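Local coordinates for protein alcohol dehydrogenase, zinc-containing (Thermotoga maritima, PDB 1VJ0) that probably acts as a zinc-dependent oxidoreductase of the alcohol dehydrogenase family, and binds two zinc ions in each chain, at residues Ser285-Val296 with Trp313-Ile324; Gly208-Arg216 with Leu235-Leu243. All coordinates share one frame; numbering follows the deposited sequence.

Contact 1: Ser285-Val296 with Trp313-Ile324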
loop_
_atom_site.group_PDB
_atom_site.type_symbol
_atom_site.label_atom_id
_atom_site.label_comp_id
_atom_site.label_asym_id
_atom_site.label_seq_id
_atom_site.Cartn_x
_atom_site.Cartn_y
_atom_site.Cartn_z
ATOM N N SER A 285 -21.044 -11.171 5.329
ATOM C CA SER A 285 -20.678 -10.214 6.391
ATOM C C SER A 285 -20.494 -10.939 7.704
ATOM O O SER A 285 -19.577 -10.648 8.471
ATOM C CB SER A 285 -21.768 -9.127 6.520
ATOM O OG SER A 285 -21.855 -8.301 5.354
ATOM N N GLU A 286 -21.316 -11.950 7.942
ATOM C CA GLU A 286 -21.211 -12.727 9.168
ATOM C C GLU A 286 -20.070 -13.743 9.166
ATOM O O GLU A 286 -19.758 -14.284 10.207
ATOM C CB GLU A 286 -22.533 -13.446 9.470
ATOM C CG GLU A 286 -23.769 -12.516 9.623
ATOM C CD GLU A 286 -23.829 -11.706 10.914
ATOM O OE1 GLU A 286 -22.882 -11.713 11.716
ATOM O OE2 GLU A 286 -24.880 -11.044 11.149
ATOM N N LEU A 287 -19.504 -14.052 8.003
ATOM C CA LEU A 287 -18.369 -14.954 7.899
ATOM C C LEU A 287 -17.014 -14.248 7.980
ATOM O O LEU A 287 -15.965 -14.930 8.102
ATOM C CB LEU A 287 -18.404 -15.707 6.559
ATOM C CG LEU A 287 -19.610 -16.619 6.320
ATOM C CD1 LEU A 287 -19.486 -17.210 4.939
ATOM C CD2 LEU A 287 -19.699 -17.686 7.416
ATOM N N LEU A 288 -17.025 -12.930 7.811
ATOM C CA LEU A 288 -15.808 -12.133 7.705
ATOM C C LEU A 288 -15.175 -11.914 9.108
ATOM O O LEU A 288 -15.893 -11.576 10.081
ATOM C CB LEU A 288 -16.184 -10.787 7.055
ATOM C CG LEU A 288 -15.087 -9.900 6.455
ATOM C CD1 LEU A 288 -14.404 -10.580 5.314
ATOM C CD2 LEU A 288 -15.723 -8.565 6.005
ATOM N N ARG A 289 -13.852 -12.110 9.231
ATOM C CA ARG A 289 -13.219 -11.778 10.480
ATOM C C ARG A 289 -13.172 -10.281 10.685
ATOM O O ARG A 289 -13.340 -9.466 9.746
ATOM C CB ARG A 289 -11.814 -12.325 10.587
ATOM C CG ARG A 289 -10.746 -11.702 9.704
ATOM C CD ARG A 289 -9.329 -11.918 10.327
ATOM N NE ARG A 289 -8.226 -11.534 9.445
ATOM C CZ ARG A 289 -7.618 -10.348 9.455
ATOM N NH1 ARG A 289 -8.012 -9.356 10.250
ATOM N NH2 ARG A 289 -6.568 -10.150 8.685
ATOM N N ARG A 290 -13.008 -9.939 11.934
ATOM C CA ARG A 290 -12.647 -8.571 12.310
ATOM C C ARG A 290 -11.366 -8.219 11.560
ATOM O O ARG A 290 -10.407 -8.953 11.652
ATOM C CB ARG A 290 -12.449 -8.492 13.798
ATOM C CG ARG A 290 -13.756 -8.536 14.535
ATOM C CD ARG A 290 -13.606 -8.194 15.969
ATOM N NE ARG A 290 -13.913 -6.788 16.214
ATOM C CZ ARG A 290 -13.388 -6.074 17.201
ATOM N NH1 ARG A 290 -12.485 -6.613 18.038
ATOM N NH2 ARG A 290 -13.738 -4.799 17.357
ATOM N N GLY A 291 -11.393 -7.118 10.835
ATOM C CA GLY A 291 -10.273 -6.651 9.980
ATOM C C GLY A 291 -10.289 -7.243 8.580
ATOM O O GLY A 291 -9.411 -6.938 7.776
ATOM N N GLY A 292 -11.286 -8.085 8.296
ATOM C CA GLY A 292 -11.439 -8.768 7.025
ATOM C C GLY A 292 -11.743 -7.894 5.807
ATOM O O GLY A 292 -12.150 -6.704 5.940
ATOM N N PHE A 293 -11.554 -8.484 4.622
ATOM C CA PHE A 293 -11.732 -7.799 3.335
ATOM C C PHE A 293 -12.738 -8.496 2.434
ATOM O O PHE A 293 -12.670 -9.678 2.175
ATOM C CB PHE A 293 -10.345 -7.683 2.678
ATOM C CG PHE A 293 -10.264 -6.705 1.562
ATOM C CD1 PHE A 293 -10.788 -7.016 0.336
ATOM C CD2 PHE A 293 -9.573 -5.532 1.716
ATOM C CE1 PHE A 293 -10.682 -6.134 -0.718
ATOM C CE2 PHE A 293 -9.430 -4.660 0.657
ATOM C CZ PHE A 293 -10.013 -4.976 -0.565
ATOM N N TYR A 294 -13.746 -7.769 1.986
ATOM C CA TYR A 294 -14.815 -8.355 1.214
ATOM C C TYR A 294 -14.879 -7.649 -0.148
ATOM O O TYR A 294 -15.297 -6.516 -0.209
ATOM C CB TYR A 294 -16.096 -8.128 1.978
ATOM C CG TYR A 294 -17.314 -8.948 1.627
ATOM C CD1 TYR A 294 -17.392 -9.773 0.501
ATOM C CD2 TYR A 294 -18.359 -8.965 2.506
ATOM C CE1 TYR A 294 -18.544 -10.517 0.232
ATOM C CE2 TYR A 294 -19.501 -9.719 2.252
ATOM C CZ TYR A 294 -19.578 -10.497 1.111
ATOM O OH TYR A 294 -20.717 -11.251 0.927
ATOM N N SER A 295 -14.467 -8.322 -1.225
ATOM C CA SER A 295 -14.553 -7.816 -2.576
ATOM C C SER A 295 -15.878 -8.257 -3.127
ATOM O O SER A 295 -16.164 -9.450 -3.172
ATOM C CB SER A 295 -13.459 -8.365 -3.510
ATOM O OG SER A 295 -12.228 -7.669 -3.285
ATOM N N VAL A 296 -16.660 -7.287 -3.579
ATOM C CA VAL A 296 -17.975 -7.531 -4.117
ATOM C C VAL A 296 -17.936 -7.304 -5.623
ATOM O O VAL A 296 -17.852 -6.174 -6.098
ATOM C CB VAL A 296 -19.026 -6.651 -3.424
ATOM C CG1 VAL A 296 -20.367 -6.979 -3.941
ATOM C CG2 VAL A 296 -18.959 -6.851 -1.925
ATOM N N TRP A 313 -21.477 -5.037 10.987
ATOM C CA TRP A 313 -20.747 -5.503 9.812
ATOM C C TRP A 313 -19.633 -4.619 9.334
ATOM O O TRP A 313 -18.731 -5.140 8.718
ATOM C CB TRP A 313 -21.673 -5.771 8.627
ATOM C CG TRP A 313 -22.661 -6.772 8.945
ATOM C CD1 TRP A 313 -22.661 -7.613 10.015
ATOM C CD2 TRP A 313 -23.846 -7.069 8.198
ATOM N NE1 TRP A 313 -23.776 -8.407 9.974
ATOM C CE2 TRP A 313 -24.519 -8.088 8.874
ATOM C CE3 TRP A 313 -24.392 -6.587 7.009
ATOM C CZ2 TRP A 313 -25.727 -8.624 8.431
ATOM C CZ3 TRP A 313 -25.631 -7.134 6.577
ATOM C CH2 TRP A 313 -26.246 -8.131 7.283
ATOM N N LEU A 314 -19.719 -3.307 9.574
ATOM C CA LEU A 314 -18.645 -2.397 9.197
ATOM C C LEU A 314 -17.822 -1.916 10.354
ATOM O O LEU A 314 -16.649 -2.197 10.377
ATOM C CB LEU A 314 -19.145 -1.152 8.492
ATOM C CG LEU A 314 -19.255 -1.166 6.999
ATOM C CD1 LEU A 314 -19.915 0.185 6.573
ATOM C CD2 LEU A 314 -17.951 -1.387 6.292
ATOM N N VAL A 315 -18.426 -1.193 11.291
ATOM C CA VAL A 315 -17.645 -0.467 12.323
ATOM C C VAL A 315 -16.971 -1.425 13.317
ATOM O O VAL A 315 -15.702 -1.472 13.481
ATOM C CB VAL A 315 -18.528 0.573 13.028
ATOM C CG1 VAL A 315 -17.770 1.287 14.166
ATOM C CG2 VAL A 315 -19.097 1.537 12.017
ATOM N N LEU A 316 -17.804 -2.199 14.011
ATOM C CA LEU A 316 -17.274 -3.100 15.035
ATOM C C LEU A 316 -16.301 -4.125 14.404
ATOM O O LEU A 316 -15.273 -4.545 15.011
ATOM C CB LEU A 316 -18.435 -3.827 15.714
ATOM C CG LEU A 316 -18.030 -4.734 16.869
ATOM C CD1 LEU A 316 -17.402 -3.888 17.978
ATOM C CD2 LEU A 316 -19.270 -5.460 17.386
ATOM N N LYS A 317 -16.630 -4.543 13.195
ATOM C CA LYS A 317 -15.724 -5.411 12.441
ATOM C C LYS A 317 -14.462 -4.762 11.876
ATOM O O LYS A 317 -13.585 -5.465 11.431
ATOM C CB LYS A 317 -16.497 -6.094 11.306
ATOM C CG LYS A 317 -16.255 -7.519 11.303
ATOM C CD LYS A 317 -17.000 -8.236 10.221
ATOM C CE LYS A 317 -18.243 -8.900 10.757
ATOM N NZ LYS A 317 -18.054 -10.283 11.116
ATOM N N ASN A 318 -14.364 -3.431 11.818
ATOM C CA ASN A 318 -13.277 -2.770 11.118
ATOM C C ASN A 318 -13.061 -3.413 9.721
ATOM O O ASN A 318 -11.922 -3.674 9.285
ATOM C CB ASN A 318 -12.022 -2.744 11.997
ATOM C CG ASN A 318 -11.028 -1.652 11.621
ATOM O OD1 ASN A 318 -10.975 -0.598 12.268
ATOM N ND2 ASN A 318 -10.187 -1.923 10.613
ATOM N N ALA A 319 -14.185 -3.662 9.036
ATOM C CA ALA A 319 -14.205 -4.409 7.784
ATOM C C ALA A 319 -14.019 -3.509 6.583
ATOM O O ALA A 319 -14.405 -2.365 6.591
ATOM C CB ALA A 319 -15.555 -5.171 7.629
ATOM N N THR A 320 -13.370 -4.022 5.545
ATOM C CA THR A 320 -13.337 -3.350 4.250
ATOM C C THR A 320 -14.287 -4.061 3.309
ATOM O O THR A 320 -14.165 -5.289 3.093
ATOM C CB THR A 320 -11.899 -3.367 3.648
ATOM O OG1 THR A 320 -10.987 -2.727 4.546
ATOM C CG2 THR A 320 -11.799 -2.534 2.385
ATOM N N PHE A 321 -15.241 -3.319 2.755
ATOM C CA PHE A 321 -16.082 -3.794 1.640
ATOM C C PHE A 321 -15.658 -3.019 0.421
ATOM O O PHE A 321 -15.580 -1.753 0.452
ATOM C CB PHE A 321 -17.581 -3.518 1.867
ATOM C CG PHE A 321 -18.242 -4.426 2.938
ATOM C CD1 PHE A 321 -17.848 -4.366 4.259
ATOM C CD2 PHE A 321 -19.313 -5.250 2.614
ATOM C CE1 PHE A 321 -18.481 -5.161 5.241
ATOM C CE2 PHE A 321 -19.897 -6.062 3.580
ATOM C CZ PHE A 321 -19.497 -6.003 4.883
ATOM N N LYS A 322 -15.295 -3.727 -0.626
ATOM C CA LYS A 322 -14.731 -3.068 -1.798
ATOM C C LYS A 322 -15.488 -3.528 -3.025
ATOM O O LYS A 322 -15.414 -4.694 -3.352
ATOM C CB LYS A 322 -13.259 -3.475 -1.931
ATOM C CG LYS A 322 -12.526 -3.000 -3.167
ATOM C CD LYS A 322 -12.223 -1.521 -3.068
ATOM C CE LYS A 322 -12.161 -0.856 -4.414
ATOM N NZ LYS A 322 -12.247 0.655 -4.318
ATOM N N GLY A 323 -16.214 -2.631 -3.710
ATOM C CA GLY A 323 -16.880 -3.033 -4.933
ATOM C C GLY A 323 -15.876 -3.104 -6.074
ATOM O O GLY A 323 -14.930 -2.298 -6.128
ATOM N N ILE A 324 -16.104 -4.032 -7.007
ATOM C CA ILE A 324 -15.199 -4.294 -8.123
ATOM C C ILE A 324 -15.921 -4.069 -9.467
ATOM O O ILE A 324 -16.918 -4.754 -9.778
ATOM C CB ILE A 324 -14.624 -5.752 -8.050
ATOM C CG1 ILE A 324 -14.013 -6.024 -6.693
ATOM C CG2 ILE A 324 -13.659 -6.003 -9.218
ATOM C CD1 ILE A 324 -12.842 -5.175 -6.332
HETATM O O HOH W 1 -20.505 -10.697 12.327
HETATM O O HOH W 2 -8.466 -3.861 8.949
#
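Strands 292-296 and 320-323 pair in parallel at one edge of the chain's six-stranded parallel sheet, in the Rossmann-type domain. The ladder runs from Thr320 N to Gly292 O (3.0 Å) through to Ile324 N and Val296 O. Phe293 and Thr320 lie on one face of the sheet. Tyr294 and Phe321 lie on the other, with their rings oblique, planes 42° apart.

Side chains also join the ends of helices 280-287 and 310-315 and the turns leading into the strands. Ser285 CB sits over one face of the indole, 3.4 Å from Trp313 CD2. Trp313 NE1 donates to Glu286 OE2 (3.1 Å), which lies in the ring plane, while NE1 stands above the carboxylate plane. Lys317 bends at chi3 and chi4, and this carries Lys317 NZ to Leu288 O (2.7 Å). Water 1 joins NZ to Glu286 OE1. Arg290 approaches side-on: NE and NH2 both grip Leu316 O, with Arg290 NH2 at 2.8 Å from Leu316 O.

Strand 268-273 flanks strand 292-296 through backbone bonds to Phe293 and Ser295. On the outer side, Thr320, Phe321 and Lys322 form an antiparallel ladder with a strand of the second subunit, so the sheet continues across the interface.

Contact 2: Gly208-Arg216 with Leu235-Leu243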
loop_
_atom_site.group_PDB
_atom_site.type_symbol
_atom_site.label_atom_id
_atom_site.label_comp_id
_atom_site.label_asym_id
_atom_site.label_seq_id
_atom_site.Cartn_x
_atom_site.Cartn_y
_atom_site.Cartn_z
ATOM N N GLY A 208 -16.663 -17.017 -9.911
ATOM C CA GLY A 208 -16.252 -17.666 -8.663
ATOM C C GLY A 208 -15.205 -18.757 -8.885
ATOM O O GLY A 208 -14.239 -18.908 -8.097
ATOM N N LEU A 209 -15.361 -19.495 -9.972
ATOM C CA LEU A 209 -14.402 -20.561 -10.315
ATOM C C LEU A 209 -13.002 -20.071 -10.722
ATOM O O LEU A 209 -11.982 -20.623 -10.265
ATOM C CB LEU A 209 -15.003 -21.474 -11.352
ATOM C CG LEU A 209 -16.251 -22.266 -10.922
ATOM C CD1 LEU A 209 -16.900 -22.849 -12.144
ATOM C CD2 LEU A 209 -15.895 -23.368 -9.927
ATOM N N PHE A 210 -12.919 -19.011 -11.501
ATOM C CA PHE A 210 -11.624 -18.351 -11.714
ATOM C C PHE A 210 -11.040 -17.865 -10.392
ATOM O O PHE A 210 -9.838 -17.987 -10.191
ATOM C CB PHE A 210 -11.731 -17.171 -12.716
ATOM C CG PHE A 210 -11.408 -17.539 -14.108
ATOM C CD1 PHE A 210 -12.375 -18.074 -14.951
ATOM C CD2 PHE A 210 -10.118 -17.343 -14.596
ATOM C CE1 PHE A 210 -12.052 -18.414 -16.250
ATOM C CE2 PHE A 210 -9.816 -17.651 -15.883
ATOM C CZ PHE A 210 -10.763 -18.219 -16.707
ATOM N N GLY A 211 -11.896 -17.348 -9.501
ATOM C CA GLY A 211 -11.512 -16.948 -8.128
ATOM C C GLY A 211 -10.760 -18.059 -7.407
ATOM O O GLY A 211 -9.765 -17.800 -6.727
ATOM N N VAL A 212 -11.243 -19.303 -7.550
ATOM C CA VAL A 212 -10.588 -20.472 -6.925
ATOM C C VAL A 212 -9.140 -20.608 -7.401
ATOM O O VAL A 212 -8.201 -20.681 -6.584
ATOM C CB VAL A 212 -11.368 -21.801 -7.198
ATOM C CG1 VAL A 212 -10.588 -23.030 -6.693
ATOM C CG2 VAL A 212 -12.770 -21.748 -6.500
ATOM N N VAL A 213 -8.943 -20.609 -8.713
ATOM C CA VAL A 213 -7.619 -20.737 -9.303
ATOM C C VAL A 213 -6.708 -19.541 -8.976
ATOM O O VAL A 213 -5.516 -19.723 -8.676
ATOM C CB VAL A 213 -7.754 -20.979 -10.823
ATOM C CG1 VAL A 213 -6.417 -20.933 -11.546
ATOM C CG2 VAL A 213 -8.466 -22.293 -11.072
ATOM N N ILE A 214 -7.264 -18.327 -8.956
ATOM C CA ILE A 214 -6.486 -17.145 -8.648
ATOM C C ILE A 214 -6.103 -17.223 -7.196
ATOM O O ILE A 214 -4.938 -17.002 -6.883
ATOM C CB ILE A 214 -7.241 -15.872 -8.966
ATOM C CG1 ILE A 214 -7.415 -15.729 -10.492
ATOM C CG2 ILE A 214 -6.600 -14.623 -8.362
ATOM C CD1 ILE A 214 -8.623 -14.813 -10.853
ATOM N N ALA A 215 -7.046 -17.556 -6.323
ATOM C CA ALA A 215 -6.724 -17.658 -4.880
ATOM C C ALA A 215 -5.588 -18.634 -4.640
ATOM O O ALA A 215 -4.644 -18.343 -3.918
ATOM C CB ALA A 215 -7.955 -18.073 -4.056
ATOM N N ARG A 216 -5.689 -19.803 -5.270
ATOM C CA ARG A 216 -4.651 -20.834 -5.170
ATOM C C ARG A 216 -3.307 -20.292 -5.709
ATOM O O ARG A 216 -2.285 -20.438 -5.076
ATOM C CB ARG A 216 -5.051 -22.081 -5.955
ATOM C CG ARG A 216 -5.914 -23.074 -5.230
ATOM C CD ARG A 216 -5.122 -24.152 -4.394
ATOM N NE ARG A 216 -4.822 -23.653 -3.047
ATOM C CZ ARG A 216 -5.518 -23.901 -1.942
ATOM N NH1 ARG A 216 -6.595 -24.665 -1.976
ATOM N NH2 ARG A 216 -5.130 -23.374 -0.783
ATOM N N LEU A 235 -16.874 -29.241 -9.362
ATOM C CA LEU A 235 -15.905 -28.608 -10.228
ATOM C C LEU A 235 -14.966 -27.716 -9.416
ATOM O O LEU A 235 -13.775 -27.780 -9.606
ATOM C CB LEU A 235 -16.605 -27.804 -11.316
ATOM C CG LEU A 235 -15.742 -27.108 -12.340
ATOM C CD1 LEU A 235 -14.810 -28.097 -13.020
ATOM C CD2 LEU A 235 -16.663 -26.491 -13.371
ATOM N N ALA A 236 -15.493 -26.943 -8.466
ATOM C CA ALA A 236 -14.670 -26.074 -7.649
ATOM C C ALA A 236 -13.623 -26.875 -6.900
ATOM O O ALA A 236 -12.479 -26.459 -6.862
ATOM C CB ALA A 236 -15.505 -25.283 -6.666
ATOM N N GLU A 237 -14.006 -28.023 -6.341
ATOM C CA GLU A 237 -13.031 -28.946 -5.727
ATOM C C GLU A 237 -11.981 -29.466 -6.699
ATOM O O GLU A 237 -10.786 -29.535 -6.374
ATOM C CB GLU A 237 -13.750 -30.165 -5.116
ATOM C CG GLU A 237 -14.614 -29.788 -3.896
ATOM C CD GLU A 237 -15.578 -30.877 -3.446
ATOM O OE1 GLU A 237 -15.643 -31.941 -4.106
ATOM O OE2 GLU A 237 -16.296 -30.635 -2.441
ATOM N N GLU A 238 -12.419 -29.866 -7.879
ATOM C CA GLU A 238 -11.491 -30.324 -8.905
ATOM C C GLU A 238 -10.459 -29.280 -9.342
ATOM O O GLU A 238 -9.368 -29.660 -9.789
ATOM C CB GLU A 238 -12.260 -30.798 -10.100
ATOM C CG GLU A 238 -12.952 -32.112 -9.793
ATOM C CD GLU A 238 -13.744 -32.669 -10.941
ATOM O OE1 GLU A 238 -13.812 -32.003 -12.011
ATOM O OE2 GLU A 238 -14.278 -33.784 -10.761
ATOM N N ILE A 239 -10.756 -27.992 -9.216
ATOM C CA ILE A 239 -9.789 -26.952 -9.675
ATOM C C ILE A 239 -9.084 -26.254 -8.507
ATOM O O ILE A 239 -8.355 -25.260 -8.710
ATOM C CB ILE A 239 -10.418 -25.927 -10.655
ATOM C CG1 ILE A 239 -11.446 -25.043 -9.959
ATOM C CG2 ILE A 239 -11.018 -26.619 -11.930
ATOM C CD1 ILE A 239 -12.131 -24.116 -10.892
ATOM N N GLY A 240 -9.342 -26.718 -7.288
ATOM C CA GLY A 240 -8.465 -26.443 -6.151
ATOM C C GLY A 240 -9.107 -26.002 -4.846
ATOM O O GLY A 240 -8.389 -25.696 -3.922
ATOM N N ALA A 241 -10.442 -25.905 -4.775
ATOM C CA ALA A 241 -11.103 -25.582 -3.501
ATOM C C ALA A 241 -10.806 -26.659 -2.444
ATOM O O ALA A 241 -10.889 -27.878 -2.726
ATOM C CB ALA A 241 -12.617 -25.419 -3.704
ATOM N N ASP A 242 -10.519 -26.234 -1.213
ATOM C CA ASP A 242 -10.307 -27.166 -0.095
ATOM C C ASP A 242 -11.625 -27.662 0.515
ATOM O O ASP A 242 -11.668 -28.719 1.109
ATOM C CB ASP A 242 -9.507 -26.472 1.023
ATOM C CG ASP A 242 -8.118 -26.048 0.571
ATOM O OD1 ASP A 242 -7.302 -26.952 0.304
ATOM O OD2 ASP A 242 -7.760 -24.873 0.474
ATOM N N LEU A 243 -12.662 -26.837 0.437
ATOM C CA LEU A 243 -13.962 -27.160 1.015
ATOM C C LEU A 243 -15.002 -26.491 0.204
ATOM O O LEU A 243 -14.799 -25.357 -0.273
ATOM C CB LEU A 243 -14.044 -26.593 2.437
ATOM C CG LEU A 243 -15.337 -26.793 3.220
ATOM C CD1 LEU A 243 -15.589 -28.257 3.485
ATOM C CD2 LEU A 243 -15.320 -26.019 4.531
#
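Leu209, Val212, Val213 and Arg216 of helix 206-217 pack against the last turn of helix 230-238 and the loop after it. The two helices belong to successive beta-alpha units of a Rossmann-type fold, and both pack on strand 222-227. Leu209 splits its branches. Leu209 CD1 meets Leu235 CD2 at 3.9 Å, the two side chains crossing at about a right angle. Leu209 CD2 lies 3.7 Å from Ala236 CA.

Ile239 carries its CG1 between the backbone N and the carbonyl carbon (chi1 68°). From there the extended chain brings Ile239 CD1 to 3.6 Å from Leu209 O, and Val213 CG2 also touches CD1. Val212 CG1 presses on the backbone, 3.5 Å from Ala241 N. Gly240, with positive phi, is the first residue to leave helical angles, in a Schellman motif. A CB there would come tight against Arg216 CG and would collide with the carbonyl O of Ile239.

The Arg216 chain is bent at chi2 and chi3, which turns the guanidinium back toward the loop. Arg216 NH1 donates to Gly240 O (2.8 Å), nearly along the C=O axis. Arg216 NH1 also forms a salt bridge with Asp242 OD2 (2.7 Å), with a weak second bond from NH2. Both oxygens lie at the edge of the guanidinium, near its plane, but the carboxylate is turned 70° against it. NH2 also donates to Ala220 O, and Asp242 OD2 accepts from Val223 N.

Replacing Arg216 with a leucine would probably leave the Asp242 charge without its mate and Gly240 O without this donor. The chemistry is thus divided: an aliphatic seam joins helix 206-217 to the last turn of helix 230-238 and the residues after it, and Arg216 ties the post-helix loop to helix 206-217, probably offsetting the charge of the exposed Asp242.

Contact 1 and contact 2 belong to the same Rossmann-type domain but do not touch. Their centres are about 21 Å apart and their nearest atoms about 10 Å. Contact 1 joins the two strands at one end of the parallel sheet, 292-296 and 320-323. Contact 2 packs two helices near the other end, where strand 243-246 is outermost. Strands 198-202 and 268-273 lie between strands 222-227 and 292-296. Neither contact supplies a zinc ligand. The side chain of Ile324 in contact 1 is about 13 Å from a bound zinc ion and about 11 Å from the side chain of the ligand Cys178. The side chain of Leu209 in contact 2 is about 14 Å from a zinc ion.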